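Local coordinates for pseudoazurin (Blue copper protein) (Sinorhizobium meliloti, PDB 3TU6) that probably carries electrons in the periplasm as a cupredoxin, using the single copper ion bound to each subunit, at residues R16-E21 and K40-A45; V24-P29 and A121-G126; E56-K61 and G74-Q79; G87-I92 and K113-K118. One frame throughout, in Å; residues are numbered along the deposited sequence.

Interaction 1: R16-E21 and K40-A45. With CU (copper (II) ion), chain B.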
loop_
_atom_site.group_PDB
_atom_site.type_symbol
_atom_site.label_atom_id
_atom_site.label_comp_id
_atom_site.label_asym_id
_atom_site.label_seq_id
_atom_site.Cartn_x
_atom_site.Cartn_y
_atom_site.Cartn_z
ATOM N N ARG A 16 11.161 2.391 -10.589
ATOM C CA ARG A 16 9.739 2.727 -10.691
ATOM C C ARG A 16 9.523 4.237 -10.663
ATOM O O ARG A 16 10.141 4.941 -9.866
ATOM C CB ARG A 16 8.947 2.090 -9.548
ATOM C CG ARG A 16 8.854 0.573 -9.598
ATOM C CD ARG A 16 8.090 0.046 -8.392
ATOM N NE ARG A 16 8.803 0.314 -7.142
ATOM C CZ ARG A 16 8.241 0.390 -5.935
ATOM N NH1 ARG A 16 6.930 0.230 -5.774
ATOM N NH2 ARG A 16 9.003 0.638 -4.875
ATOM N N VAL A 17 8.642 4.721 -11.538
ATOM C CA VAL A 17 8.261 6.133 -11.578
ATOM C C VAL A 17 6.917 6.299 -10.877
ATOM O O VAL A 17 5.937 5.661 -11.261
ATOM C CB VAL A 17 8.151 6.644 -13.028
ATOM C CG1 VAL A 17 7.743 8.113 -13.048
ATOM C CG2 VAL A 17 9.470 6.441 -13.763
ATOM N N MET A 18 6.880 7.169 -9.865
ATOM C CA MET A 18 5.735 7.301 -8.955
ATOM C C MET A 18 5.553 5.994 -8.178
ATOM O O MET A 18 4.817 5.096 -8.607
ATOM C CB MET A 18 4.444 7.677 -9.704
ATOM C CG MET A 18 4.569 8.834 -10.694
ATOM S SD MET A 18 5.098 10.389 -9.949
ATOM C CE MET A 18 6.817 10.433 -10.441
ATOM N N ALA A 19 6.226 5.887 -7.035
ATOM C CA ALA A 19 6.291 4.618 -6.314
ATOM C C ALA A 19 6.343 4.777 -4.798
ATOM O O ALA A 19 6.960 5.708 -4.281
ATOM C CB ALA A 19 7.500 3.821 -6.789
ATOM N N PHE A 20 5.685 3.855 -4.099
ATOM C CA PHE A 20 5.860 3.701 -2.660
ATOM C C PHE A 20 7.034 2.754 -2.420
ATOM O O PHE A 20 7.105 1.689 -3.041
ATOM C CB PHE A 20 4.598 3.134 -2.011
ATOM C CG PHE A 20 3.409 4.052 -2.077
ATOM C CD1 PHE A 20 3.304 5.140 -1.220
ATOM C CD2 PHE A 20 2.382 3.815 -2.983
ATOM C CE1 PHE A 20 2.197 5.984 -1.274
ATOM C CE2 PHE A 20 1.276 4.654 -3.041
ATOM C CZ PHE A 20 1.184 5.738 -2.188
ATOM N N GLU A 21 7.946 3.150 -1.532
ATOM C CA GLU A 21 9.118 2.340 -1.200
ATOM C C GLU A 21 9.208 2.128 0.311
ATOM O O GLU A 21 9.368 3.090 1.066
ATOM C CB GLU A 21 10.396 3.008 -1.712
ATOM C CG GLU A 21 11.650 2.162 -1.523
ATOM C CD GLU A 21 12.867 2.755 -2.203
ATOM O OE1 GLU A 21 12.695 3.540 -3.159
ATOM O OE2 GLU A 21 13.997 2.433 -1.782
ATOM N N LYS A 40 7.316 15.561 -3.024
ATOM C CA LYS A 40 6.000 16.178 -2.855
ATOM C C LYS A 40 5.030 15.777 -3.963
ATOM O O LYS A 40 5.440 15.305 -5.026
ATOM C CB LYS A 40 6.126 17.703 -2.807
ATOM C CG LYS A 40 7.087 18.229 -1.744
ATOM C CD LYS A 40 6.652 17.851 -0.334
ATOM C CE LYS A 40 7.534 18.516 0.712
ATOM N NZ LYS A 40 7.119 18.177 2.101
ATOM N N GLY A 41 3.740 15.969 -3.697
ATOM C CA GLY A 41 2.683 15.698 -4.668
ATOM C C GLY A 41 2.014 14.339 -4.533
ATOM O O GLY A 41 1.183 13.980 -5.367
ATOM N N HIS A 42 2.363 13.587 -3.490
ATOM C CA HIS A 42 1.782 12.259 -3.263
ATOM C C HIS A 42 0.889 12.232 -2.030
ATOM O O HIS A 42 0.986 13.089 -1.151
ATOM C CB HIS A 42 2.879 11.205 -3.094
ATOM C CG HIS A 42 3.898 11.207 -4.189
ATOM N ND1 HIS A 42 3.649 10.683 -5.439
ATOM C CD2 HIS A 42 5.173 11.661 -4.219
ATOM C CE1 HIS A 42 4.725 10.820 -6.193
ATOM N NE2 HIS A 42 5.664 11.410 -5.476
ATOM N N ASN A 43 0.016 11.230 -1.981
ATOM C CA ASN A 43 -0.769 10.932 -0.792
ATOM C C ASN A 43 -0.876 9.421 -0.607
ATOM O O ASN A 43 -0.423 8.655 -1.459
ATOM C CB ASN A 43 -2.163 11.569 -0.878
ATOM C CG ASN A 43 -3.147 10.746 -1.701
ATOM O OD1 ASN A 43 -2.862 10.352 -2.834
ATOM N ND2 ASN A 43 -4.319 10.496 -1.132
ATOM N N SER A 44 -1.469 9.005 0.507
ATOM C CA SER A 44 -1.759 7.596 0.755
ATOM C C SER A 44 -3.204 7.445 1.212
ATOM O O SER A 44 -3.615 8.066 2.193
ATOM C CB SER A 44 -0.815 7.030 1.816
ATOM O OG SER A 44 -1.083 5.657 2.043
ATOM N N ALA A 45 -3.965 6.625 0.490
ATOM C CA ALA A 45 -5.358 6.347 0.827
ATOM C C ALA A 45 -5.675 4.879 0.556
ATOM O O ALA A 45 -5.233 4.321 -0.446
ATOM C CB ALA A 45 -6.287 7.246 0.023
HETATM CU CU CU B . 1.977 9.791 -6.093
#
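H42 binds the copper ion and also meets M18 across this contact. H42 ND1 lies 2.0 Å from the copper ion. C80, H83 and M88 complete the metal site. The sulfur of M18 comes to the imidazole at its edge, close to the ring plane. M18 SD is 3.8 Å from H42 CE1 and lies 82° off the normal of the H42 ring, a Met-aromatic contact on the rim rather than over a face. The two side chains cross at about a right angle. The chain of M18 bends at chi2 and chi3, and its SD meets the imidazole edge.

The second shell fixes the imidazole. H42 NE2 is hydrogen-bonded to N10 OD1, so both ring nitrogens have partners and the ring is held against rotation. CG of H42 stands beside its own backbone N (chi1 -52°), which helps bring ND1 to the metal.

Further along, the rim of the F20 ring faces the backbone just after H42. F20 CZ is 3.4 Å from N43 O, which lies in the ring plane. This buried oxygen has no hydrogen-bond partner in the model. N43 OD1 accepts from the backbone N of A81, next to the ligand C80.

Behind F20, R16 NH2 donates to F20 O at 2.8 Å, from above the carbonyl plane. A19 CB sits over one face of the guanidinium. F20 packs on V6 and M8 of strand 3-9, while the loop of H42 links strands 32-36 and 45-46.

Interaction 2: V24-P29 and A121-G126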
loop_
_atom_site.group_PDB
_atom_site.type_symbol
_atom_site.label_atom_id
_atom_site.label_comp_id
_atom_site.label_asym_id
_atom_site.label_seq_id
_atom_site.Cartn_x
_atom_site.Cartn_y
_atom_site.Cartn_z
ATOM N N VAL A 24 5.805 -3.342 -0.503
ATOM C CA VAL A 24 5.146 -4.331 0.349
ATOM C C VAL A 24 5.755 -4.337 1.751
ATOM O O VAL A 24 6.879 -4.806 1.940
ATOM C CB VAL A 24 5.260 -5.748 -0.256
ATOM C CG1 VAL A 24 4.584 -6.776 0.642
ATOM C CG2 VAL A 24 4.657 -5.778 -1.651
ATOM N N ILE A 25 5.009 -3.806 2.720
ATOM C CA ILE A 25 5.387 -3.862 4.135
ATOM C C ILE A 25 4.843 -5.147 4.754
ATOM O O ILE A 25 3.674 -5.480 4.562
ATOM C CB ILE A 25 4.818 -2.659 4.928
ATOM C CG1 ILE A 25 5.547 -1.365 4.556
ATOM C CG2 ILE A 25 4.924 -2.898 6.431
ATOM C CD1 ILE A 25 6.962 -1.276 5.093
ATOM N N ARG A 26 5.694 -5.864 5.489
ATOM C CA ARG A 26 5.274 -7.059 6.220
ATOM C C ARG A 26 5.250 -6.757 7.714
ATOM O O ARG A 26 6.294 -6.712 8.366
ATOM C CB ARG A 26 6.202 -8.241 5.919
ATOM C CG ARG A 26 6.328 -8.593 4.437
ATOM C CD ARG A 26 4.981 -8.903 3.786
ATOM N NE ARG A 26 4.310 -10.053 4.395
ATOM C CZ ARG A 26 4.325 -11.300 3.917
ATOM N NH1 ARG A 26 3.671 -12.257 4.564
ATOM N NH2 ARG A 26 4.983 -11.607 2.802
ATOM N N ALA A 27 4.047 -6.547 8.243
ATOM C CA ALA A 27 3.858 -6.163 9.638
ATOM C C ALA A 27 3.072 -7.222 10.400
ATOM O O ALA A 27 2.574 -8.185 9.816
ATOM C CB ALA A 27 3.138 -4.828 9.712
ATOM N N GLN A 28 2.980 -7.031 11.713
ATOM C CA GLN A 28 2.160 -7.871 12.578
ATOM C C GLN A 28 0.992 -7.046 13.110
ATOM O O GLN A 28 1.066 -5.814 13.124
ATOM C CB GLN A 28 2.994 -8.410 13.743
ATOM C CG GLN A 28 4.151 -9.304 13.318
ATOM C CD GLN A 28 3.694 -10.541 12.566
ATOM O OE1 GLN A 28 2.717 -11.188 12.946
ATOM N NE2 GLN A 28 4.399 -10.876 11.494
ATOM N N PRO A 29 -0.093 -7.717 13.542
ATOM C CA PRO A 29 -1.239 -7.023 14.130
ATOM C C PRO A 29 -0.844 -6.064 15.259
ATOM O O PRO A 29 -0.159 -6.466 16.200
ATOM C CB PRO A 29 -2.095 -8.170 14.669
ATOM C CG PRO A 29 -1.798 -9.305 13.764
ATOM C CD PRO A 29 -0.352 -9.162 13.390
ATOM N N ALA A 121 2.591 -11.268 -6.609
ATOM C CA ALA A 121 3.666 -12.239 -6.833
ATOM C C ALA A 121 4.729 -12.137 -5.735
ATOM O O ALA A 121 5.275 -13.152 -5.295
ATOM C CB ALA A 121 4.300 -12.032 -8.203
ATOM N N GLU A 122 5.005 -10.912 -5.293
ATOM C CA GLU A 122 5.988 -10.659 -4.238
ATOM C C GLU A 122 5.536 -11.253 -2.902
ATOM O O GLU A 122 6.336 -11.848 -2.182
ATOM C CB GLU A 122 6.239 -9.151 -4.093
ATOM C CG GLU A 122 7.431 -8.787 -3.209
ATOM C CD GLU A 122 7.699 -7.286 -3.150
ATOM O OE1 GLU A 122 8.105 -6.799 -2.073
ATOM O OE2 GLU A 122 7.510 -6.590 -4.172
ATOM N N ILE A 123 4.253 -11.094 -2.584
ATOM C CA ILE A 123 3.684 -11.622 -1.342
ATOM C C ILE A 123 3.615 -13.150 -1.359
ATOM O O ILE A 123 3.987 -13.806 -0.386
ATOM C CB ILE A 123 2.264 -11.064 -1.087
ATOM C CG1 ILE A 123 2.316 -9.558 -0.816
ATOM C CG2 ILE A 123 1.613 -11.763 0.099
ATOM C CD1 ILE A 123 0.958 -8.891 -0.853
ATOM N N GLU A 124 3.137 -13.709 -2.467
ATOM C CA GLU A 124 2.919 -15.151 -2.570
ATOM C C GLU A 124 4.223 -15.936 -2.708
ATOM O O GLU A 124 4.475 -16.861 -1.932
ATOM C CB GLU A 124 1.997 -15.469 -3.750
ATOM C CG GLU A 124 0.563 -14.997 -3.558
ATOM C CD GLU A 124 -0.275 -15.155 -4.812
ATOM O OE1 GLU A 124 -0.402 -16.295 -5.306
ATOM O OE2 GLU A 124 -0.810 -14.137 -5.303
ATOM N N SER A 125 5.044 -15.564 -3.688
ATOM C CA SER A 125 6.228 -16.352 -4.054
ATOM C C SER A 125 7.572 -15.665 -3.779
ATOM O O SER A 125 8.621 -16.284 -3.953
ATOM C CB SER A 125 6.151 -16.741 -5.535
ATOM O OG SER A 125 6.187 -15.598 -6.370
ATOM N N GLY A 126 7.545 -14.401 -3.358
ATOM C CA GLY A 126 8.772 -13.645 -3.097
ATOM C C GLY A 126 9.135 -12.698 -4.229
ATOM O O GLY A 126 9.509 -11.549 -3.985
HETATM O O HOH W 1 8.530 -4.159 -1.319
#
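V24 and E122 point at each other from opposite directions. The carboxylate of E122 ends against CB and the CG2 methyl of V24. E122 OE1 is 3.5 Å from V24 CB, and E122 CD is 3.7 Å from V24 CG2. E122 reaches this far because its chain is stretched out, with CG opposite the backbone N (chi1 -169°). E122 OE1 also accepts from a water at 2.8 Å, and that water accepts from V24 N at 3.0 Å. The water thus ties the helix side chain to the strand backbone. Replacing E122 with alanine is likely to leave this water without its helix partner and uncover the CG2 side of V24.

The other branch of V24 serves I123. V24 CG1 meets I123 CG1 at 3.9 Å, and the two side chains cross obliquely. R26 bends at chi2 and chi3, which lays a face of its guanidinium over I123 CG2, 4.3 Å from R26 NH2.

No direct hydrogen bond joins the two segments. The axes of strand segment 24-27 and helix segment 121-125 approach to 10.1 Å, with N-to-C directions 40° apart. I123 also touches V93 of strand 89-94, so the end of the helix packs over both this strand and its neighbour 19-27.

Interaction 3: E56-K61 and G74-Q79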
loop_
_atom_site.group_PDB
_atom_site.type_symbol
_atom_site.label_atom_id
_atom_site.label_comp_id
_atom_site.label_asym_id
_atom_site.label_seq_id
_atom_site.Cartn_x
_atom_site.Cartn_y
_atom_site.Cartn_z
ATOM N N GLU A 56 -10.053 -0.481 10.015
ATOM C CA GLU A 56 -10.092 0.976 9.932
ATOM C C GLU A 56 -9.446 1.435 8.630
ATOM O O GLU A 56 -8.370 0.960 8.265
ATOM C CB GLU A 56 -9.366 1.612 11.122
ATOM C CG GLU A 56 -10.072 1.422 12.456
ATOM C CD GLU A 56 -9.479 2.274 13.565
ATOM O OE1 GLU A 56 -10.214 2.600 14.521
ATOM O OE2 GLU A 56 -8.281 2.622 13.483
ATOM N N THR A 57 -10.113 2.353 7.935
ATOM C CA THR A 57 -9.623 2.877 6.663
ATOM C C THR A 57 -8.875 4.186 6.880
ATOM O O THR A 57 -8.887 4.742 7.981
ATOM C CB THR A 57 -10.780 3.135 5.677
ATOM O OG1 THR A 57 -11.567 4.242 6.134
ATOM C CG2 THR A 57 -11.666 1.901 5.550
ATOM N N TRP A 58 -8.221 4.671 5.828
ATOM C CA TRP A 58 -7.555 5.967 5.874
ATOM C C TRP A 58 -7.561 6.656 4.512
ATOM O O TRP A 58 -7.615 6.003 3.466
ATOM C CB TRP A 58 -6.122 5.831 6.405
ATOM C CG TRP A 58 -5.146 5.207 5.451
ATOM C CD1 TRP A 58 -4.370 5.855 4.534
ATOM C CD2 TRP A 58 -4.822 3.816 5.340
ATOM N NE1 TRP A 58 -3.590 4.953 3.849
ATOM C CE2 TRP A 58 -3.848 3.695 4.325
ATOM C CE3 TRP A 58 -5.263 2.660 5.995
ATOM C CZ2 TRP A 58 -3.308 2.461 3.948
ATOM C CZ3 TRP A 58 -4.726 1.434 5.621
ATOM C CH2 TRP A 58 -3.758 1.346 4.607
ATOM N N LYS A 59 -7.509 7.984 4.547
ATOM C CA LYS A 59 -7.496 8.801 3.344
ATOM C C LYS A 59 -6.640 10.039 3.601
ATOM O O LYS A 59 -7.146 11.093 3.987
ATOM C CB LYS A 59 -8.928 9.184 2.951
ATOM C CG LYS A 59 -9.045 9.922 1.621
ATOM C CD LYS A 59 -10.492 10.274 1.290
ATOM C CE LYS A 59 -11.290 9.056 0.842
ATOM N NZ LYS A 59 -12.700 9.404 0.509
ATOM N N GLY A 60 -5.335 9.891 3.399
ATOM C CA GLY A 60 -4.387 10.966 3.658
ATOM C C GLY A 60 -4.479 12.087 2.641
ATOM O O GLY A 60 -4.791 11.851 1.474
ATOM N N LYS A 61 -4.212 13.310 3.089
ATOM C CA LYS A 61 -4.156 14.465 2.194
ATOM C C LYS A 61 -2.819 14.474 1.457
ATOM O O LYS A 61 -1.906 13.720 1.804
ATOM C CB LYS A 61 -4.332 15.769 2.981
ATOM C CG LYS A 61 -5.648 15.878 3.752
ATOM C CD LYS A 61 -6.847 16.005 2.822
ATOM C CE LYS A 61 -8.142 16.198 3.603
ATOM N NZ LYS A 61 -8.483 15.013 4.436
ATOM N N GLY A 74 -4.451 -9.190 7.680
ATOM C CA GLY A 74 -4.845 -9.267 6.275
ATOM C C GLY A 74 -4.001 -8.371 5.389
ATOM O O GLY A 74 -3.030 -7.763 5.846
ATOM N N VAL A 75 -4.378 -8.296 4.117
ATOM C CA VAL A 75 -3.698 -7.449 3.147
ATOM C C VAL A 75 -4.443 -6.126 2.994
ATOM O O VAL A 75 -5.661 -6.109 2.798
ATOM C CB VAL A 75 -3.609 -8.130 1.767
ATOM C CG1 VAL A 75 -2.828 -7.258 0.792
ATOM C CG2 VAL A 75 -2.966 -9.503 1.895
ATOM N N TYR A 76 -3.700 -5.027 3.094
ATOM C CA TYR A 76 -4.237 -3.686 2.910
ATOM C C TYR A 76 -3.689 -3.114 1.603
ATOM O O TYR A 76 -2.485 -2.888 1.485
ATOM C CB TYR A 76 -3.826 -2.784 4.077
ATOM C CG TYR A 76 -4.444 -3.150 5.412
ATOM C CD1 TYR A 76 -4.037 -4.290 6.106
ATOM C CD2 TYR A 76 -5.420 -2.345 5.991
ATOM C CE1 TYR A 76 -4.599 -4.622 7.333
ATOM C CE2 TYR A 76 -5.986 -2.670 7.216
ATOM C CZ TYR A 76 -5.572 -3.806 7.882
ATOM O OH TYR A 76 -6.136 -4.124 9.096
ATOM N N MET A 77 -4.570 -2.897 0.626
ATOM C CA MET A 77 -4.184 -2.302 -0.653
ATOM C C MET A 77 -4.514 -0.813 -0.650
ATOM O O MET A 77 -5.674 -0.430 -0.486
ATOM C CB MET A 77 -4.911 -2.985 -1.812
ATOM C CG MET A 77 -4.657 -4.485 -1.921
ATOM S SD MET A 77 -2.935 -4.929 -2.220
ATOM C CE MET A 77 -2.664 -4.217 -3.844
ATOM N N TYR A 78 -3.488 0.017 -0.832
ATOM C CA TYR A 78 -3.638 1.472 -0.803
ATOM C C TYR A 78 -3.039 2.100 -2.061
ATOM O O TYR A 78 -2.297 1.447 -2.799
ATOM C CB TYR A 78 -2.988 2.047 0.459
ATOM C CG TYR A 78 -1.481 1.915 0.509
ATOM C CD1 TYR A 78 -0.662 2.896 -0.039
ATOM C CD2 TYR A 78 -0.874 0.812 1.106
ATOM C CE1 TYR A 78 0.715 2.783 -0.005
ATOM C CE2 TYR A 78 0.511 0.694 1.155
ATOM C CZ TYR A 78 1.298 1.684 0.597
ATOM O OH TYR A 78 2.668 1.584 0.637
ATOM N N GLN A 79 -3.358 3.371 -2.293
ATOM C CA GLN A 79 -2.973 4.048 -3.530
ATOM C C GLN A 79 -2.597 5.508 -3.319
ATOM O O GLN A 79 -2.893 6.095 -2.277
ATOM C CB GLN A 79 -4.127 3.980 -4.535
ATOM C CG GLN A 79 -5.374 4.758 -4.109
ATOM C CD GLN A 79 -6.473 4.731 -5.155
ATOM O OE1 GLN A 79 -6.762 3.691 -5.746
ATOM N NE2 GLN A 79 -7.097 5.881 -5.384
#
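The indole NE1 of W58, whose ring lies against Y76 and Y78, is hydrogen-bonded to S44 OG. This bond satisfies the buried N-H and fixes the turn of the ring. The contact itself is apolar. The six-membered part of the indole reaches strand 74-79 with its far edge. W58 CZ2 is 3.5 Å from Y78 CB and 3.9 Å from Y78 CG. W58 CZ3 is 3.9 Å from Y76 CD2, which lies near the indole plane at its edge. The indole therefore spans two tyrosines that are two residues apart on one side of the strand.

CG of Y78 sits between its backbone N and carbonyl carbon (chi1 67°), and the end of its ring leads away from W58. CG of Y76 instead stands beside its backbone N, anti to the carbonyl carbon (chi1 -67°), and Y76 OH is hydrogen-bonded to K72 O. A leucine in place of W58 would probably open a gap between Y76 and Y78 and leave S44 OG without its indole donor.

Y78 also meets F20 and F35 edge-to-face. W58 packs on L46 of strand 45-46 and V68 of strand 67-69. The loop 56-61 thus places its indole in the core between these two outermost strands of the sheet, and strand 74-79 lies next to strand 45-46 there.

Interaction 4: G87-I92 and K113-K118. With CU (copper (II) ion), chain B.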
loop_
_atom_site.group_PDB
_atom_site.type_symbol
_atom_site.label_atom_id
_atom_site.label_comp_id
_atom_site.label_asym_id
_atom_site.label_seq_id
_atom_site.Cartn_x
_atom_site.Cartn_y
_atom_site.Cartn_z
ATOM N N GLY A 87 0.418 3.705 -11.794
ATOM C CA GLY A 87 0.837 2.480 -11.112
ATOM C C GLY A 87 1.299 2.655 -9.675
ATOM O O GLY A 87 1.857 1.724 -9.092
ATOM N N MET A 88 1.062 3.829 -9.090
ATOM C CA MET A 88 1.520 4.106 -7.731
ATOM C C MET A 88 0.565 3.525 -6.685
ATOM O O MET A 88 -0.270 4.235 -6.115
ATOM C CB MET A 88 1.716 5.612 -7.511
ATOM C CG MET A 88 2.387 5.943 -6.185
ATOM S SD MET A 88 3.142 7.578 -6.117
ATOM C CE MET A 88 3.839 7.536 -4.468
ATOM N N ILE A 89 0.691 2.220 -6.456
ATOM C CA ILE A 89 -0.010 1.549 -5.364
ATOM C C ILE A 89 0.993 0.800 -4.491
ATOM O O ILE A 89 2.123 0.532 -4.911
ATOM C CB ILE A 89 -1.098 0.571 -5.875
ATOM C CG1 ILE A 89 -0.499 -0.500 -6.793
ATOM C CG2 ILE A 89 -2.193 1.331 -6.609
ATOM C CD1 ILE A 89 -1.455 -1.646 -7.084
ATOM N N GLY A 90 0.569 0.474 -3.276
ATOM C CA GLY A 90 1.383 -0.308 -2.352
ATOM C C GLY A 90 0.529 -1.244 -1.525
ATOM O O GLY A 90 -0.702 -1.171 -1.561
ATOM N N ALA A 91 1.187 -2.121 -0.776
ATOM C CA ALA A 91 0.498 -3.090 0.064
ATOM C C ALA A 91 1.087 -3.121 1.469
ATOM O O ALA A 91 2.288 -2.918 1.654
ATOM C CB ALA A 91 0.573 -4.472 -0.564
ATOM N N ILE A 92 0.223 -3.358 2.451
ATOM C CA ILE A 92 0.652 -3.652 3.812
ATOM C C ILE A 92 0.035 -4.987 4.201
ATOM O O ILE A 92 -1.188 -5.110 4.266
ATOM C CB ILE A 92 0.201 -2.576 4.823
ATOM C CG1 ILE A 92 0.649 -1.185 4.373
ATOM C CG2 ILE A 92 0.756 -2.890 6.207
ATOM C CD1 ILE A 92 0.234 -0.077 5.321
ATOM N N LYS A 113 -2.874 -2.140 -12.297
ATOM C CA LYS A 113 -3.171 -3.561 -12.494
ATOM C C LYS A 113 -1.883 -4.380 -12.598
ATOM O O LYS A 113 -1.754 -5.422 -11.954
ATOM C CB LYS A 113 -4.038 -3.767 -13.743
ATOM C CG LYS A 113 -4.472 -5.215 -14.001
ATOM C CD LYS A 113 -5.228 -5.812 -12.816
ATOM C CE LYS A 113 -5.788 -7.186 -13.141
ATOM N NZ LYS A 113 -6.435 -7.810 -11.953
ATOM N N ALA A 114 -0.938 -3.904 -13.406
ATOM C CA ALA A 114 0.376 -4.540 -13.523
ATOM C C ALA A 114 1.177 -4.401 -12.225
ATOM O O ALA A 114 1.911 -5.312 -11.839
ATOM C CB ALA A 114 1.153 -3.948 -14.691
ATOM N N ALA A 115 1.027 -3.258 -11.558
ATOM C CA ALA A 115 1.664 -3.024 -10.262
ATOM C C ALA A 115 1.125 -3.979 -9.197
ATOM O O ALA A 115 1.886 -4.489 -8.376
ATOM C CB ALA A 115 1.460 -1.581 -9.826
ATOM N N ALA A 116 -0.185 -4.213 -9.216
ATOM C CA ALA A 116 -0.821 -5.142 -8.282
ATOM C C ALA A 116 -0.335 -6.574 -8.512
ATOM O O ALA A 116 -0.033 -7.290 -7.558
ATOM C CB ALA A 116 -2.336 -5.067 -8.403
ATOM N N GLU A 117 -0.252 -6.978 -9.779
ATOM C CA GLU A 117 0.264 -8.301 -10.143
ATOM C C GLU A 117 1.690 -8.531 -9.631
ATOM O O GLU A 117 2.025 -9.636 -9.202
ATOM C CB GLU A 117 0.212 -8.501 -11.662
ATOM C CG GLU A 117 -1.196 -8.752 -12.200
ATOM C CD GLU A 117 -1.262 -8.796 -13.720
ATOM O OE1 GLU A 117 -0.197 -8.847 -14.374
ATOM O OE2 GLU A 117 -2.386 -8.782 -14.263
ATOM N N LYS A 118 2.519 -7.489 -9.677
ATOM C CA LYS A 118 3.874 -7.549 -9.126
ATOM C C LYS A 118 3.843 -7.672 -7.601
ATOM O O LYS A 118 4.629 -8.421 -7.017
ATOM C CB LYS A 118 4.675 -6.309 -9.528
HETATM CU CU CU B . 1.977 9.791 -6.093
#
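The copper site stands at one end of this contact, and the C-terminal helix at the other. M88 supplies the thioether ligand, with M88 SD 2.5 Å from the copper ion. H42, C80 and H83 are the other ligands. The side chain of M88 is extended, with CG opposite the backbone N (chi1 -171°), and it leads away from the helix to the metal.

On either side of M88, the carbonyl oxygen of G87 and the side chain of I89 meet the helix. M88 is the centre of an inverse gamma turn, closed by a bond from I89 N to G87 O of 2.9 Å. G87 O is also 3.4 Å from A115 CB. The methyl of A115 therefore rests on the turn that presents the ligand. G87 has a positive phi of 105°, at which a side chain would strike the carbonyl before it. A CB there would also come close to A115 CB.

I89 carries most of the apolar contact. I89 CG1 stands between the backbone N and the carbonyl carbon (chi1 58°) and meets A115 CB at 3.8 Å. Beyond it, I89 CD1 comes up against the helix backbone, 3.6 Å from A116 N and 3.8 Å from A116 CB. The small alanines let the helix come near, and the G87 and A115 CA atoms are 5.6 Å apart. I89 also touches S112 and I119 of the same helix.

Two histidines, a cysteine and a methionine around copper are typical of the type 1 site of cupredoxins. The C-terminal helices packed against the beta barrel are a feature of pseudoazurins.

In the fold
All four contacts reach one mixed beta sheet of the cupredoxin fold. Interactions 1 and 4 have centres about 11 Å apart and share the copper ion, with one ligand from each. Interaction 3 lies about 13 Å from the centres of both, and its strand 74-79 pairs with strand 89-94 of interaction 4. Interactions 2 and 4 both use helix 112-125, and their centres are about 12 Å apart. Interactions 1 and 2 share strand 19-27, but their centres are about 19 Å apart, on opposite sides of the chain's centre. Along the chain, interactions 1, 3 and 4 follow in series. Interaction 2 encloses 3 and 4, so the C-terminal helix is brought back to an early strand.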